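Local coordinates for phosphate transport system protein phoU (Streptococcus pneumoniae, PDB 2I0M) that probably takes part in regulating phosphate uptake, forming an all-helical homodimer that binds zinc ions, at residues 101-113 / 176-188. Sequence-based numbering, arbitrary orientation.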
# COMPACT_ATOMS: atom_id res chain seq x y z
N ALA A 101 -13.64 -8.54 7.32
CA ALA A 101 -14.27 -9.74 7.83
C ALA A 101 -13.88 -10.00 9.28
O ALA A 101 -14.73 -10.39 10.07
CB ALA A 101 -13.96 -10.94 6.93
N LYS A 102 -12.61 -9.77 9.63
CA LYS A 102 -12.16 -9.91 11.03
C LYS A 102 -12.80 -8.89 11.97
O LYS A 102 -13.18 -9.23 13.08
CB LYS A 102 -10.63 -9.82 11.14
CG LYS A 102 -9.88 -10.83 10.31
CD LYS A 102 -8.39 -10.76 10.59
CE LYS A 102 -7.60 -11.58 9.60
NZ LYS A 102 -6.22 -11.84 10.09
N ALA A 103 -12.93 -7.65 11.51
CA ALA A 103 -13.60 -6.62 12.29
C ALA A 103 -15.09 -6.95 12.54
O ALA A 103 -15.64 -6.57 13.57
CB ALA A 103 -13.46 -5.26 11.62
N VAL A 104 -15.72 -7.66 11.60
CA VAL A 104 -17.11 -8.09 11.73
C VAL A 104 -17.27 -9.11 12.86
O VAL A 104 -18.33 -9.17 13.48
CB VAL A 104 -17.67 -8.65 10.38
CG1 VAL A 104 -19.00 -9.40 10.59
CG2 VAL A 104 -17.83 -7.53 9.35
N LEU A 105 -16.23 -9.88 13.13
CA LEU A 105 -16.23 -10.87 14.22
C LEU A 105 -16.10 -10.20 15.58
O LEU A 105 -16.44 -10.79 16.61
CB LEU A 105 -15.10 -11.88 14.05
CG LEU A 105 -14.95 -12.71 12.78
CD1 LEU A 105 -13.69 -13.56 12.88
CD2 LEU A 105 -16.16 -13.58 12.54
N GLN A 106 -15.60 -8.97 15.59
CA GLN A 106 -15.37 -8.23 16.81
C GLN A 106 -16.54 -7.30 17.13
O GLN A 106 -16.59 -6.68 18.20
CB GLN A 106 -14.06 -7.44 16.71
CG GLN A 106 -12.82 -8.30 16.43
CD GLN A 106 -12.52 -9.27 17.57
OE1 GLN A 106 -11.91 -8.89 18.57
NE2 GLN A 106 -12.93 -10.52 17.42
N LEU A 107 -17.49 -7.22 16.20
CA LEU A 107 -18.67 -6.38 16.39
C LEU A 107 -19.65 -6.97 17.41
O LEU A 107 -19.94 -8.16 17.40
CB LEU A 107 -19.37 -6.10 15.05
CG LEU A 107 -18.69 -5.10 14.10
CD1 LEU A 107 -19.51 -4.92 12.83
CD2 LEU A 107 -18.44 -3.76 14.77
N LYS A 108 -20.14 -6.09 18.28
CA LYS A 108 -21.14 -6.46 19.28
C LYS A 108 -22.44 -5.73 18.97
O LYS A 108 -22.44 -4.56 18.57
CB LYS A 108 -20.67 -6.11 20.70
CG LYS A 108 -19.31 -6.70 21.09
CD LYS A 108 -19.41 -8.18 21.44
CE LYS A 108 -18.10 -8.70 22.04
NZ LYS A 108 -16.99 -8.72 21.05
N GLU A 109 -23.55 -6.44 19.16
CA GLU A 109 -24.87 -5.89 18.92
C GLU A 109 -25.86 -6.41 19.95
O GLU A 109 -26.29 -7.55 19.84
CB GLU A 109 -25.36 -6.24 17.52
CG GLU A 109 -25.08 -5.19 16.46
CD GLU A 109 -26.32 -4.84 15.67
OE1 GLU A 109 -27.38 -4.57 16.29
OE2 GLU A 109 -26.25 -4.81 14.42
N ASN A 110 -26.21 -5.61 20.97
CA ASN A 110 -25.59 -4.32 21.35
C ASN A 110 -25.59 -3.13 20.35
O ASN A 110 -26.39 -3.12 19.40
CB ASN A 110 -24.19 -4.54 21.97
CG ASN A 110 -24.25 -5.30 23.29
OD1 ASN A 110 -25.30 -5.40 23.93
ND2 ASN A 110 -23.11 -5.83 23.71
N GLN A 111 -24.72 -2.16 20.60
CA GLN A 111 -24.73 -0.85 19.91
C GLN A 111 -23.35 -0.18 20.08
O GLN A 111 -22.62 -0.55 21.00
CB GLN A 111 -25.83 0.04 20.52
CG GLN A 111 -25.69 0.29 22.02
CD GLN A 111 -26.34 1.58 22.48
OE1 GLN A 111 -25.67 2.48 22.99
NE2 GLN A 111 -27.66 1.68 22.31
N LEU A 112 -22.96 0.78 19.23
CA LEU A 112 -23.73 1.30 18.08
C LEU A 112 -22.79 1.63 16.91
O LEU A 112 -21.57 1.46 17.02
CB LEU A 112 -24.55 2.55 18.48
CG LEU A 112 -24.01 3.59 19.48
CD1 LEU A 112 -22.91 4.46 18.87
CD2 LEU A 112 -25.14 4.45 20.01
N ALA A 113 -23.36 2.10 15.80
CA ALA A 113 -22.61 2.45 14.59
C ALA A 113 -21.80 3.73 14.75
O ALA A 113 -20.98 4.08 13.89
CB ALA A 113 -23.55 2.56 13.40
N SER A 176 -18.07 3.48 23.85
CA SER A 176 -18.82 2.93 22.71
C SER A 176 -17.73 2.29 21.86
O SER A 176 -17.99 1.75 20.78
CB SER A 176 -19.49 4.01 21.86
OG SER A 176 -20.53 3.46 21.07
N ILE A 177 -16.51 2.34 22.39
CA ILE A 177 -15.27 2.18 21.61
C ILE A 177 -14.88 0.77 21.11
O ILE A 177 -14.09 0.66 20.17
CB ILE A 177 -14.04 2.84 22.32
CG1 ILE A 177 -13.63 2.07 23.58
CG2 ILE A 177 -14.33 4.32 22.63
CD1 ILE A 177 -12.17 2.20 23.95
N PRO A 178 -15.39 -0.31 21.75
CA PRO A 178 -15.17 -1.63 21.14
C PRO A 178 -15.56 -1.64 19.66
O PRO A 178 -14.73 -1.98 18.81
CB PRO A 178 -16.09 -2.56 21.94
CG PRO A 178 -16.94 -1.65 22.79
CD PRO A 178 -16.12 -0.44 23.03
N ASN A 179 -16.80 -1.24 19.37
CA ASN A 179 -17.30 -1.14 18.01
C ASN A 179 -16.66 -0.01 17.23
O ASN A 179 -16.39 -0.15 16.03
CB ASN A 179 -18.81 -0.98 18.01
CG ASN A 179 -19.55 -2.30 18.03
OD1 ASN A 179 -20.72 -2.36 17.68
ND2 ASN A 179 -18.86 -3.36 18.44
N GLY A 180 -16.44 1.12 17.90
CA GLY A 180 -15.85 2.30 17.28
C GLY A 180 -14.53 1.94 16.63
O GLY A 180 -14.35 2.14 15.42
N THR A 181 -13.63 1.39 17.44
CA THR A 181 -12.32 0.90 17.01
C THR A 181 -12.43 -0.04 15.80
O THR A 181 -11.60 0.01 14.89
CB THR A 181 -11.59 0.18 18.18
OG1 THR A 181 -11.59 1.02 19.34
CG2 THR A 181 -10.15 -0.14 17.82
N GLN A 182 -13.48 -0.86 15.79
CA GLN A 182 -13.71 -1.81 14.70
C GLN A 182 -14.15 -1.11 13.41
O GLN A 182 -13.66 -1.44 12.32
CB GLN A 182 -14.70 -2.90 15.12
CG GLN A 182 -14.20 -3.83 16.24
CD GLN A 182 -12.81 -4.43 15.97
OE1 GLN A 182 -12.53 -4.91 14.87
NE2 GLN A 182 -11.95 -4.41 16.98
N TYR A 183 -15.06 -0.14 13.52
CA TYR A 183 -15.45 0.69 12.38
C TYR A 183 -14.34 1.63 11.88
O TYR A 183 -14.34 2.02 10.72
CB TYR A 183 -16.73 1.47 12.67
CG TYR A 183 -17.97 0.64 12.54
CD1 TYR A 183 -18.56 0.43 11.30
CD2 TYR A 183 -18.57 0.05 13.66
CE1 TYR A 183 -19.72 -0.34 11.17
CE2 TYR A 183 -19.72 -0.72 13.54
CZ TYR A 183 -20.29 -0.91 12.29
OH TYR A 183 -21.42 -1.67 12.16
N LEU A 184 -13.40 1.98 12.76
CA LEU A 184 -12.22 2.70 12.31
C LEU A 184 -11.37 1.81 11.40
O LEU A 184 -10.96 2.25 10.32
CB LEU A 184 -11.39 3.26 13.48
CG LEU A 184 -11.95 4.48 14.23
CD1 LEU A 184 -11.02 4.92 15.36
CD2 LEU A 184 -12.25 5.67 13.30
N TYR A 185 -11.13 0.57 11.82
CA TYR A 185 -10.37 -0.39 11.01
C TYR A 185 -11.04 -0.61 9.67
O TYR A 185 -10.39 -0.54 8.63
CB TYR A 185 -10.21 -1.74 11.70
CG TYR A 185 -9.50 -1.69 13.04
CD1 TYR A 185 -8.51 -0.73 13.30
CD2 TYR A 185 -9.78 -2.63 14.03
CE1 TYR A 185 -7.86 -0.70 14.52
CE2 TYR A 185 -9.14 -2.60 15.25
CZ TYR A 185 -8.17 -1.64 15.49
OH TYR A 185 -7.53 -1.61 16.71
N ILE A 186 -12.36 -0.85 9.69
CA ILE A 186 -13.13 -1.12 8.49
C ILE A 186 -12.94 -0.02 7.45
O ILE A 186 -12.68 -0.31 6.27
CB ILE A 186 -14.64 -1.33 8.80
CG1 ILE A 186 -14.85 -2.70 9.44
CG2 ILE A 186 -15.49 -1.18 7.53
CD1 ILE A 186 -16.11 -2.82 10.27
N ILE A 187 -13.08 1.23 7.87
CA ILE A 187 -12.96 2.33 6.92
C ILE A 187 -11.52 2.51 6.44
O ILE A 187 -11.30 2.93 5.31
CB ILE A 187 -13.61 3.67 7.42
CG1 ILE A 187 -12.88 4.24 8.63
CG2 ILE A 187 -15.09 3.44 7.71
CD1 ILE A 187 -13.13 5.73 8.85
N GLY A 188 -10.56 2.15 7.29
CA GLY A 188 -9.15 2.11 6.92
C GLY A 188 -8.86 1.03 5.89
O GLY A 188 -8.01 1.21 5.00
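The phenol oxygen of Y183 is hydrogen-bonded to K37 NZ and has L107 pressed against it, with L107 CD1 3.8 Å from Y183 OH. The two side chains cross at about a right angle, and the other leucine methyl, CD2, meets Y183 CE2 at 3.5 Å. L107 CD2 also touches the amide of N179, which lies against the backbone of K108. One helical turn on, Q182 bends at chi2 (-51°), which lays one face of its amide on Q106 CB, 3.3 Å from Q182 CD, and points OE1 at A103, 3.4 Å from A103 CB. The Q106 and Q182 amide planes are 78° apart, so they do not stack. The apolar end of the contact is A103 CB against I186 CG1, at 3.6 Å. At the other end, beyond the turn, L112 CD1 rests on S176 OG (3.4 Å). The C-terminal part of helix 74-105 and the loop after it thus lie along the first three turns of helix 177-209, within the helical PhoU fold. K39 NZ bonds to L107 O, A101 packs on helix 39-66, and Y183 reaches L119 of helix 117-136 and I166 of helix 152-168.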